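Local coordinates for protein endo-xylogalacturonan hydrolase A (Aspergillus tubingensis, PDB 4C2L) that hydrolyses the galacturonan backbone of xylogalacturonan, a component of the hairy regions of pectin, and needs that backbone to be substituted with xylose, at residues A17-S27 and G46-Y57; C67-L78 and G101-V112. All blocks are in the same frame, centred on the assembly; numbering follows the deposited sequence. Where two conformers were deposited one is given.

Contact 1 (A17-S27 and G46-Y57). With MAN (alpha-D-mannopyranose), chain C.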
loop_
_atom_site.group_PDB
_atom_site.type_symbol
_atom_site.label_atom_id
_atom_site.label_comp_id
_atom_site.label_asym_id
_atom_site.label_seq_id
_atom_site.Cartn_x
_atom_site.Cartn_y
_atom_site.Cartn_z
ATOM N N ALA A 17 -18.361 -20.386 20.313
ATOM C CA ALA A 17 -18.068 -19.861 21.676
ATOM C C ALA A 17 -17.280 -18.551 21.602
ATOM O O ALA A 17 -16.633 -18.264 20.588
ATOM C CB ALA A 17 -17.296 -20.901 22.476
ATOM N N VAL A 18 -17.346 -17.768 22.673
ATOM C CA VAL A 18 -16.664 -16.474 22.756
ATOM C C VAL A 18 -15.560 -16.523 23.819
ATOM O O VAL A 18 -15.791 -16.966 24.938
ATOM C CB VAL A 18 -17.649 -15.328 23.073
ATOM C CG1 VAL A 18 -16.926 -13.990 23.088
ATOM C CG2 VAL A 18 -18.768 -15.298 22.044
ATOM N N CYS A 19 -14.362 -16.073 23.464
ATOM C CA CYS A 19 -13.213 -16.122 24.369
ATOM C C CYS A 19 -12.686 -14.704 24.538
ATOM O O CYS A 19 -12.554 -13.973 23.551
ATOM C CB CYS A 19 -12.097 -16.987 23.754
ATOM S SG CYS A 19 -12.330 -18.788 23.830
ATOM N N THR A 20 -12.369 -14.313 25.768
ATOM C CA THR A 20 -11.679 -13.050 25.997
ATOM C C THR A 20 -10.275 -13.331 26.506
ATOM O O THR A 20 -10.126 -13.836 27.615
ATOM C CB THR A 20 -12.428 -12.173 27.013
ATOM O OG1 THR A 20 -13.760 -11.968 26.536
ATOM C CG2 THR A 20 -11.727 -10.824 27.219
ATOM N N PRO A 21 -9.237 -12.978 25.724
ATOM C CA PRO A 21 -7.874 -13.275 26.194
ATOM C C PRO A 21 -7.553 -12.553 27.483
ATOM O O PRO A 21 -7.935 -11.394 27.665
ATOM C CB PRO A 21 -6.964 -12.729 25.087
ATOM C CG PRO A 21 -7.863 -12.402 23.939
ATOM C CD PRO A 21 -9.254 -12.233 24.450
ATOM N N THR A 22 -6.832 -13.236 28.365
ATOM C CA THR A 22 -6.388 -12.635 29.616
ATOM C C THR A 22 -5.363 -11.544 29.358
ATOM O O THR A 22 -4.338 -11.791 28.745
ATOM C CB THR A 22 -5.761 -13.706 30.529
ATOM O OG1 THR A 22 -6.702 -14.767 30.697
ATOM C CG2 THR A 22 -5.410 -13.112 31.882
ATOM N N ALA A 23 -5.666 -10.331 29.803
ATOM C CA ALA A 23 -4.741 -9.220 29.689
ATOM C C ALA A 23 -3.813 -9.234 30.905
ATOM O O ALA A 23 -4.283 -9.206 32.046
ATOM C CB ALA A 23 -5.514 -7.905 29.601
ATOM N N GLY A 24 -2.504 -9.288 30.665
ATOM C CA GLY A 24 -1.508 -9.294 31.745
ATOM C C GLY A 24 -1.388 -7.957 32.451
ATOM O O GLY A 24 -0.941 -7.894 33.615
ATOM N N GLY A 25 -1.782 -6.885 31.757
ATOM C CA GLY A 25 -1.797 -5.533 32.319
ATOM C C GLY A 25 -0.435 -4.873 32.466
ATOM O O GLY A 25 -0.299 -3.840 33.126
ATOM N N ASP A 26 0.590 -5.452 31.859
ATOM C CA ASP A 26 1.921 -4.861 31.970
ATOM C C ASP A 26 2.763 -5.068 30.729
ATOM O O ASP A 26 2.829 -6.176 30.205
ATOM C CB ASP A 26 2.666 -5.417 33.182
ATOM C CG ASP A 26 3.954 -4.672 33.434
ATOM O OD1 ASP A 26 3.895 -3.510 33.909
ATOM O OD2 ASP A 26 5.015 -5.223 33.114
ATOM N N SER A 27 3.424 -4.003 30.279
ATOM C CA SER A 27 4.170 -4.047 29.023
ATOM C C SER A 27 5.357 -5.005 29.077
ATOM O O SER A 27 5.844 -5.415 28.048
ATOM C CB SER A 27 4.643 -2.654 28.597
ATOM O OG SER A 27 5.541 -2.113 29.552
ATOM N N GLY A 46 -15.756 -19.463 16.145
ATOM C CA GLY A 46 -16.141 -18.647 17.290
ATOM C C GLY A 46 -15.624 -17.223 17.254
ATOM O O GLY A 46 -15.239 -16.697 16.194
ATOM N N THR A 47 -15.609 -16.602 18.428
ATOM C CA THR A 47 -15.300 -15.191 18.558
ATOM C C THR A 47 -14.282 -14.949 19.660
ATOM O O THR A 47 -14.331 -15.577 20.725
ATOM C CB THR A 47 -16.578 -14.384 18.827
ATOM O OG1 THR A 47 -17.509 -14.666 17.780
ATOM C CG2 THR A 47 -16.297 -12.876 18.873
ATOM N N ILE A 48 -13.346 -14.054 19.368
ATOM C CA ILE A 48 -12.378 -13.589 20.339
ATOM C C ILE A 48 -12.590 -12.088 20.512
ATOM O O ILE A 48 -12.725 -11.353 19.534
ATOM C CB ILE A 48 -10.951 -13.913 19.838
ATOM C CG1 ILE A 48 -10.693 -15.426 19.968
ATOM C CG2 ILE A 48 -9.908 -13.104 20.572
ATOM C CD1 ILE A 48 -11.239 -16.240 18.807
ATOM N N VAL A 49 -12.652 -11.639 21.757
ATOM C CA VAL A 49 -12.981 -10.245 22.049
ATOM C C VAL A 49 -11.851 -9.563 22.820
ATOM O O VAL A 49 -11.412 -10.050 23.857
ATOM C CB VAL A 49 -14.304 -10.132 22.862
ATOM C CG1 VAL A 49 -14.542 -8.694 23.313
ATOM C CG2 VAL A 49 -15.483 -10.642 22.033
ATOM N N PHE A 50 -11.371 -8.439 22.299
ATOM C CA PHE A 50 -10.523 -7.556 23.072
ATOM C C PHE A 50 -11.423 -6.410 23.514
ATOM O O PHE A 50 -11.775 -5.563 22.685
ATOM C CB PHE A 50 -9.384 -7.006 22.203
ATOM C CG PHE A 50 -8.484 -8.066 21.645
ATOM C CD1 PHE A 50 -7.395 -8.513 22.381
ATOM C CD2 PHE A 50 -8.703 -8.596 20.383
ATOM C CE1 PHE A 50 -6.548 -9.486 21.869
ATOM C CE2 PHE A 50 -7.858 -9.575 19.863
ATOM C CZ PHE A 50 -6.773 -10.013 20.611
ATOM N N PRO A 51 -11.817 -6.377 24.808
ATOM C CA PRO A 51 -12.849 -5.437 25.232
ATOM C C PRO A 51 -12.500 -3.965 25.091
ATOM O O PRO A 51 -11.345 -3.569 25.178
ATOM C CB PRO A 51 -13.013 -5.746 26.733
ATOM C CG PRO A 51 -12.554 -7.158 26.871
ATOM C CD PRO A 51 -11.381 -7.233 25.926
ATOM N N GLU A 52 -13.540 -3.151 24.929
ATOM C CA GLU A 52 -13.374 -1.708 24.945
ATOM C C GLU A 52 -12.656 -1.256 26.228
ATOM O O GLU A 52 -12.952 -1.740 27.322
ATOM C CB GLU A 52 -14.747 -1.026 24.781
ATOM C CG GLU A 52 -14.707 0.494 24.756
ATOM C CD GLU A 52 -15.165 1.128 26.068
ATOM O OE1 GLU A 52 -15.292 0.405 27.088
ATOM O OE2 GLU A 52 -15.413 2.360 26.079
ATOM N N GLY A 53 -11.690 -0.361 26.069
ATOM C CA GLY A 53 -10.915 0.173 27.179
ATOM C C GLY A 53 -9.760 -0.712 27.619
ATOM O O GLY A 53 -9.027 -0.347 28.534
ATOM N N SER A 54 -9.601 -1.878 26.995
ATOM C CA SER A 54 -8.482 -2.775 27.345
ATOM C C SER A 54 -7.185 -2.372 26.634
ATOM O O SER A 54 -7.218 -1.670 25.615
ATOM C CB SER A 54 -8.833 -4.242 27.071
ATOM O OG SER A 54 -8.983 -4.498 25.680
ATOM N N THR A 55 -6.046 -2.788 27.187
ATOM C CA THR A 55 -4.753 -2.656 26.507
ATOM C C THR A 55 -4.023 -3.994 26.610
ATOM O O THR A 55 -3.829 -4.529 27.714
ATOM C CB THR A 55 -3.866 -1.529 27.089
ATOM O OG1 THR A 55 -4.529 -0.258 26.945
ATOM C CG2 THR A 55 -2.533 -1.450 26.343
ATOM N N TYR A 56 -3.646 -4.530 25.460
ATOM C CA TYR A 56 -2.863 -5.762 25.400
ATOM C C TYR A 56 -1.487 -5.426 24.856
ATOM O O TYR A 56 -1.360 -4.578 23.971
ATOM C CB TYR A 56 -3.540 -6.782 24.490
ATOM C CG TYR A 56 -4.808 -7.366 25.083
ATOM C CD1 TYR A 56 -5.999 -6.632 25.105
ATOM C CD2 TYR A 56 -4.809 -8.645 25.627
ATOM C CE1 TYR A 56 -7.157 -7.166 25.652
ATOM C CE2 TYR A 56 -5.952 -9.189 26.188
ATOM C CZ TYR A 56 -7.123 -8.447 26.193
ATOM O OH TYR A 56 -8.257 -8.997 26.736
ATOM N N TYR A 57 -0.463 -6.087 25.398
ATOM C CA TYR A 57 0.922 -5.824 25.049
ATOM C C TYR A 57 1.406 -7.009 24.264
ATOM O O TYR A 57 1.418 -8.124 24.768
ATOM C CB TYR A 57 1.777 -5.615 26.315
ATOM C CG TYR A 57 1.301 -4.401 27.048
ATOM C CD1 TYR A 57 1.668 -3.123 26.613
ATOM C CD2 TYR A 57 0.433 -4.520 28.133
ATOM C CE1 TYR A 57 1.215 -1.990 27.271
ATOM C CE2 TYR A 57 -0.045 -3.391 28.794
ATOM C CZ TYR A 57 0.356 -2.137 28.359
ATOM O OH TYR A 57 -0.115 -1.009 28.992
HETATM C C1 MAN C . -14.717 -12.284 27.576
HETATM C C2 MAN C . -15.977 -12.656 26.797
HETATM C C3 MAN C . -16.571 -11.437 26.096
HETATM C C4 MAN C . -16.704 -10.253 27.051
HETATM C C5 MAN C . -15.375 -9.994 27.785
HETATM C C6 MAN C . -15.467 -8.871 28.814
HETATM O O2 MAN C . -16.935 -13.192 27.695
HETATM O O3 MAN C . -17.835 -11.799 25.570
HETATM O O4 MAN C . -17.090 -9.121 26.309
HETATM O O5 MAN C . -14.959 -11.180 28.437
HETATM O O6 MAN C . -16.231 -9.314 29.921
HETATM O O HOH W 1 -2.410 -6.480 29.051
#
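The phenol of Tyr56 donates to the carbonyl oxygen of Pro21, with OH and O only 2.6 Å apart, and this bond shows how one tyrosine can hold a chain that has just left its sheet. The oxygen meets the ring at its edge, near the ring plane, while the donor stands 21° out of the carbonyl plane. Ala23 CB lies over one face of the same ring, a CH-pi contact 4.0 Å from the centroid, and Phe50 CD1 approaches the opposite face, offset toward the rim. The Pro21 ring packs beside this group: its CB meets Tyr56 CE2, while its CG reaches both Ile48 CG2 and, at 3.8 Å, Phe50 CE1, crossing each side chain at about a right angle.

Before Pro21 the two chains pair as parallel strands. Thr47 N bonds to Ala17 O, Cys19 N to Thr47 O at 2.8 Å, and Val49 N to Cys19 O. On the face of Val18 and Thr47, Val18 places CG1 opposite its own N (chi1 -177°), which carries that methyl to within 3.8 Å of Val49 CG2. Thr20 OG1 is covalently bonded to C1 of a mannose; the sugar sits beside Val18, Val49 and Pro51, and Thr20 CG2 packs on Pro51 CG.

Farther on, a water that accepts from Gly25 N also lies 2.8 Å from Thr55 O and links the two chains, and Ser27 CB lies over a face of the Tyr57 ring, 4.0 Å from its centroid.

The disulfide from Cys19 to Cys42 ties the first strand to the end of helix 32-42, on which Ile48 and Phe50 also pack. Strand 47-50 continues the pairing to strand 70-74 on its other edge, so strand 18-19 begins the parallel stack, with the helix over the Cys19 and Ile48 face.

Contact 2 (C67-L78 and G101-V112)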
loop_
_atom_site.group_PDB
_atom_site.type_symbol
_atom_site.label_atom_id
_atom_site.label_comp_id
_atom_site.label_asym_id
_atom_site.label_seq_id
_atom_site.Cartn_x
_atom_site.Cartn_y
_atom_site.Cartn_z
ATOM N N CYS A 67 -7.337 -19.459 13.312
ATOM C CA CYS A 67 -8.622 -18.913 12.920
ATOM C C CYS A 67 -9.194 -19.741 11.778
ATOM O O CYS A 67 -8.533 -19.954 10.775
ATOM C CB CYS A 67 -8.438 -17.477 12.444
ATOM S SG CYS A 67 -9.964 -16.754 11.823
ATOM N N SER A 68 -10.430 -20.197 11.931
ATOM C CA SER A 68 -11.138 -20.841 10.823
ATOM C C SER A 68 -12.587 -20.379 10.920
ATOM O O SER A 68 -13.343 -20.849 11.770
ATOM C CB SER A 68 -11.017 -22.365 10.944
ATOM O OG SER A 68 -11.750 -23.015 9.929
ATOM N N ASP A 69 -12.953 -19.426 10.071
ATOM C CA ASP A 69 -14.256 -18.739 10.162
ATOM C C ASP A 69 -14.428 -18.098 11.526
ATOM O O ASP A 69 -15.493 -18.199 12.149
ATOM C CB ASP A 69 -15.415 -19.701 9.859
ATOM C CG ASP A 69 -15.294 -20.336 8.495
ATOM O OD1 ASP A 69 -15.185 -19.585 7.503
ATOM O OD2 ASP A 69 -15.293 -21.591 8.407
ATOM N N CYS A 70 -13.365 -17.454 11.999
ATOM C CA CYS A 70 -13.374 -16.844 13.318
ATOM C C CYS A 70 -13.668 -15.361 13.194
ATOM O O CYS A 70 -13.529 -14.766 12.117
ATOM C CB CYS A 70 -12.039 -17.067 14.040
ATOM S SG CYS A 70 -10.734 -15.949 13.506
ATOM N N ASP A 71 -14.074 -14.774 14.308
ATOM C CA ASP A 71 -14.357 -13.348 14.383
ATOM C C ASP A 71 -13.519 -12.767 15.523
ATOM O O ASP A 71 -13.699 -13.132 16.687
ATOM C CB ASP A 71 -15.866 -13.159 14.610
ATOM C CG ASP A 71 -16.292 -11.696 14.719
ATOM O OD1 ASP A 71 -15.553 -10.766 14.305
ATOM O OD2 ASP A 71 -17.420 -11.482 15.217
ATOM N N ILE A 72 -12.572 -11.897 15.178
ATOM C CA ILE A 72 -11.696 -11.263 16.158
ATOM C C ILE A 72 -12.116 -9.801 16.323
ATOM O O ILE A 72 -11.886 -8.967 15.441
ATOM C CB ILE A 72 -10.212 -11.348 15.723
ATOM C CG1 ILE A 72 -9.836 -12.803 15.420
ATOM C CG2 ILE A 72 -9.299 -10.751 16.779
ATOM C CD1 ILE A 72 -8.448 -12.988 14.815
ATOM N N GLN A 73 -12.740 -9.505 17.453
ATOM C CA GLN A 73 -13.281 -8.162 17.706
ATOM C C GLN A 73 -12.308 -7.359 18.547
ATOM O O GLN A 73 -12.127 -7.598 19.748
ATOM C CB GLN A 73 -14.671 -8.247 18.349
ATOM C CG GLN A 73 -15.608 -9.128 17.533
ATOM C CD GLN A 73 -16.989 -9.290 18.148
ATOM O OE1 GLN A 73 -17.274 -8.766 19.240
ATOM N NE2 GLN A 73 -17.847 -10.039 17.457
ATOM N N VAL A 74 -11.656 -6.404 17.900
ATOM C CA VAL A 74 -10.664 -5.578 18.571
ATOM C C VAL A 74 -11.343 -4.273 18.951
ATOM O O VAL A 74 -11.608 -3.435 18.077
ATOM C CB VAL A 74 -9.453 -5.313 17.651
ATOM C CG1 VAL A 74 -8.365 -4.537 18.393
ATOM C CG2 VAL A 74 -8.916 -6.630 17.072
ATOM N N GLU A 75 -11.663 -4.104 20.238
ATOM C CA GLU A 75 -12.260 -2.836 20.694
ATOM C C GLU A 75 -11.305 -2.031 21.561
ATOM O O GLU A 75 -11.534 -0.851 21.821
ATOM C CB GLU A 75 -13.591 -3.077 21.430
ATOM C CG GLU A 75 -14.500 -4.091 20.750
ATOM C CD GLU A 75 -14.901 -3.691 19.332
ATOM O OE1 GLU A 75 -14.741 -2.515 18.965
ATOM O OE2 GLU A 75 -15.381 -4.557 18.593
ATOM N N GLY A 76 -10.215 -2.669 21.985
ATOM C CA GLY A 76 -9.208 -2.006 22.794
ATOM C C GLY A 76 -7.949 -1.723 22.002
ATOM O O GLY A 76 -7.963 -1.684 20.763
ATOM N N LEU A 77 -6.855 -1.552 22.734
ATOM C CA LEU A 77 -5.559 -1.226 22.158
ATOM C C LEU A 77 -4.680 -2.473 22.150
ATOM O O LEU A 77 -4.528 -3.123 23.182
ATOM C CB LEU A 77 -4.886 -0.142 23.010
ATOM C CG LEU A 77 -3.425 0.233 22.651
ATOM C CD1 LEU A 77 -3.317 0.670 21.184
ATOM C CD2 LEU A 77 -2.906 1.308 23.594
ATOM N N LEU A 78 -4.153 -2.831 20.979
ATOM C CA LEU A 78 -3.129 -3.877 20.889
ATOM C C LEU A 78 -1.844 -3.144 20.617
ATOM O O LEU A 78 -1.671 -2.569 19.535
ATOM C CB LEU A 78 -3.414 -4.850 19.731
ATOM C CG LEU A 78 -4.797 -5.514 19.665
ATOM C CD1 LEU A 78 -4.868 -6.586 18.588
ATOM C CD2 LEU A 78 -5.174 -6.105 21.004
ATOM N N GLY A 101 -11.516 -17.655 6.181
ATOM C CA GLY A 101 -12.621 -17.121 6.961
ATOM C C GLY A 101 -12.110 -16.413 8.190
ATOM O O GLY A 101 -11.913 -17.023 9.232
ATOM N N LEU A 102 -11.853 -15.125 8.061
ATOM C CA LEU A 102 -11.432 -14.341 9.194
ATOM C C LEU A 102 -12.139 -13.006 9.137
ATOM O O LEU A 102 -12.292 -12.422 8.065
ATOM C CB LEU A 102 -9.912 -14.128 9.172
ATOM C CG LEU A 102 -9.431 -12.914 9.978
ATOM C CD1 LEU A 102 -9.307 -13.273 11.448
ATOM C CD2 LEU A 102 -8.138 -12.315 9.456
ATOM N N LYS A 103 -12.573 -12.538 10.296
ATOM C CA LYS A 103 -12.966 -11.142 10.448
ATOM C C LYS A 103 -12.074 -10.559 11.531
ATOM O O LYS A 103 -12.053 -11.054 12.660
ATOM C CB LYS A 103 -14.437 -11.014 10.844
ATOM C CG LYS A 103 -15.390 -11.786 9.939
ATOM C CD LYS A 103 -16.826 -11.665 10.442
ATOM C CE LYS A 103 -17.740 -12.700 9.793
ATOM N NZ LYS A 103 -17.586 -14.025 10.459
ATOM N N LEU A 104 -11.315 -9.536 11.178
ATOM C CA LEU A 104 -10.495 -8.825 12.143
ATOM C C LEU A 104 -11.055 -7.430 12.146
ATOM O O LEU A 104 -10.857 -6.663 11.192
ATOM C CB LEU A 104 -9.016 -8.824 11.725
ATOM C CG LEU A 104 -8.016 -8.035 12.591
ATOM C CD1 LEU A 104 -7.888 -8.629 13.985
ATOM C CD2 LEU A 104 -6.638 -8.001 11.940
ATOM N N ARG A 105 -11.786 -7.100 13.196
ATOM C CA ARG A 105 -12.611 -5.893 13.098
ATOM C C ARG A 105 -12.844 -5.209 14.411
ATOM O O ARG A 105 -12.805 -5.842 15.456
ATOM C CB ARG A 105 -13.938 -6.253 12.446
ATOM C CG ARG A 105 -14.726 -7.338 13.165
ATOM C CD ARG A 105 -15.995 -7.619 12.368
ATOM N NE ARG A 105 -16.837 -8.598 13.028
ATOM C CZ ARG A 105 -18.124 -8.767 12.745
ATOM N NH1 ARG A 105 -18.707 -7.993 11.829
ATOM N NH2 ARG A 105 -18.817 -9.690 13.385
ATOM N N SER A 106 -13.072 -3.903 14.361
ATOM C CA SER A 106 -13.564 -3.196 15.525
ATOM C C SER A 106 -15.023 -2.880 15.255
ATOM O O SER A 106 -15.337 -2.215 14.268
ATOM C CB SER A 106 -12.784 -1.907 15.791
ATOM O OG SER A 106 -13.369 -1.224 16.898
ATOM N N LEU A 107 -15.910 -3.411 16.087
ATOM C CA LEU A 107 -17.344 -3.163 15.908
ATOM C C LEU A 107 -17.777 -1.861 16.579
ATOM O O LEU A 107 -18.809 -1.290 16.226
ATOM C CB LEU A 107 -18.183 -4.364 16.369
ATOM C CG LEU A 107 -18.126 -5.618 15.483
ATOM C CD1 LEU A 107 -18.937 -6.765 16.087
ATOM C CD2 LEU A 107 -18.602 -5.307 14.058
ATOM N N THR A 108 -16.986 -1.373 17.530
ATOM C CA THR A 108 -17.276 -0.075 18.152
ATOM C C THR A 108 -16.610 1.066 17.414
ATOM O O THR A 108 -17.039 2.226 17.521
ATOM C CB THR A 108 -16.822 -0.006 19.625
ATOM O OG1 THR A 108 -15.389 -0.092 19.682
ATOM C CG2 THR A 108 -17.454 -1.127 20.450
ATOM N N GLY A 109 -15.537 0.749 16.691
ATOM C CA GLY A 109 -14.675 1.756 16.083
ATOM C C GLY A 109 -13.551 2.256 16.981
ATOM O O GLY A 109 -12.790 3.138 16.580
ATOM N N SER A 110 -13.445 1.719 18.198
ATOM C CA SER A 110 -12.449 2.185 19.158
ATOM C C SER A 110 -11.154 1.383 19.103
ATOM O O SER A 110 -10.166 1.770 19.728
ATOM C CB SER A 110 -13.015 2.171 20.582
ATOM O OG SER A 110 -14.207 2.935 20.641
ATOM N N GLY A 111 -11.172 0.271 18.367
ATOM C CA GLY A 111 -9.994 -0.620 18.313
ATOM C C GLY A 111 -8.788 0.012 17.635
ATOM O O GLY A 111 -8.912 0.642 16.580
ATOM N N VAL A 112 -7.610 -0.183 18.223
ATOM C CA VAL A 112 -6.381 0.378 17.675
ATOM C C VAL A 112 -5.293 -0.692 17.704
ATOM O O VAL A 112 -5.113 -1.368 18.727
ATOM C CB VAL A 112 -5.907 1.604 18.504
ATOM C CG1 VAL A 112 -4.577 2.126 17.972
ATOM C CG2 VAL A 112 -6.949 2.720 18.468
HETATM O O HOH W 2 -15.302 -15.507 9.998
#
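The guanidinium of Arg105 is layered between Lys103 CD, centred over one face, and Leu107 CD2, nearer the rim of the other, while Asp71 OD2 lies at its edge in plane. The grip is side-on: NE bonds to Asp71 OD1 at 2.8 Å, and NH2 bonds to Asp71 OD2. The carboxylate and guanidinium planes are nevertheless turned 54° apart. Gln73 NE2 reaches that OD2 from the opposite face of the carboxylate, at 2.7 Å, and so would help fix its rotation.

A second carboxylate, Glu75, bent at chi2 (-60°), turns into the loop 106-111. Its OE1 accepts from Ser106 OG and Thr108 N. Thr108 OG1 also donates to Glu75 OE1, at 2.6 Å; OE2 offers its syn lone pair to Leu107 N. Thr108 OG1 accepts in turn from Ser110 N, an ST turn.

On the reverse face Leu102 CD1 presses tightly on Ile72 CD1, 3.5 Å away, and touches the sulfurs of the Cys67-Cys70 disulfide; Leu104 CD1 bridges Ile72 and Val74. In-register pairing of strands 70-74 and 102-105, resumed where Leu77 faces Val112, is the rung-on-rung stacking of the right-handed parallel beta-helix of glycoside hydrolase family 28.

How the contacts relate
Contacts 1 and 2 are consecutive steps of one stack, joined where Ile48 O and Phe50 N probably bond to Gln73 N and O, so that strand 70-74 is shared between strands 47-50 and 102-105. Contact 1 lies farther from the centre of the chain, at the end of the stack, where short pairing gives way to a mostly exposed run held by aromatic rings, a proline and a water, beside a mannose. Contact 2 is more buried and pairs longer; the Asp71 carboxylate is gripped on one sheet face and that of Glu75 in the loop beyond the strand, while aliphatic groups pack on the opposite face. Both lie away from the residues thought to be catalytic.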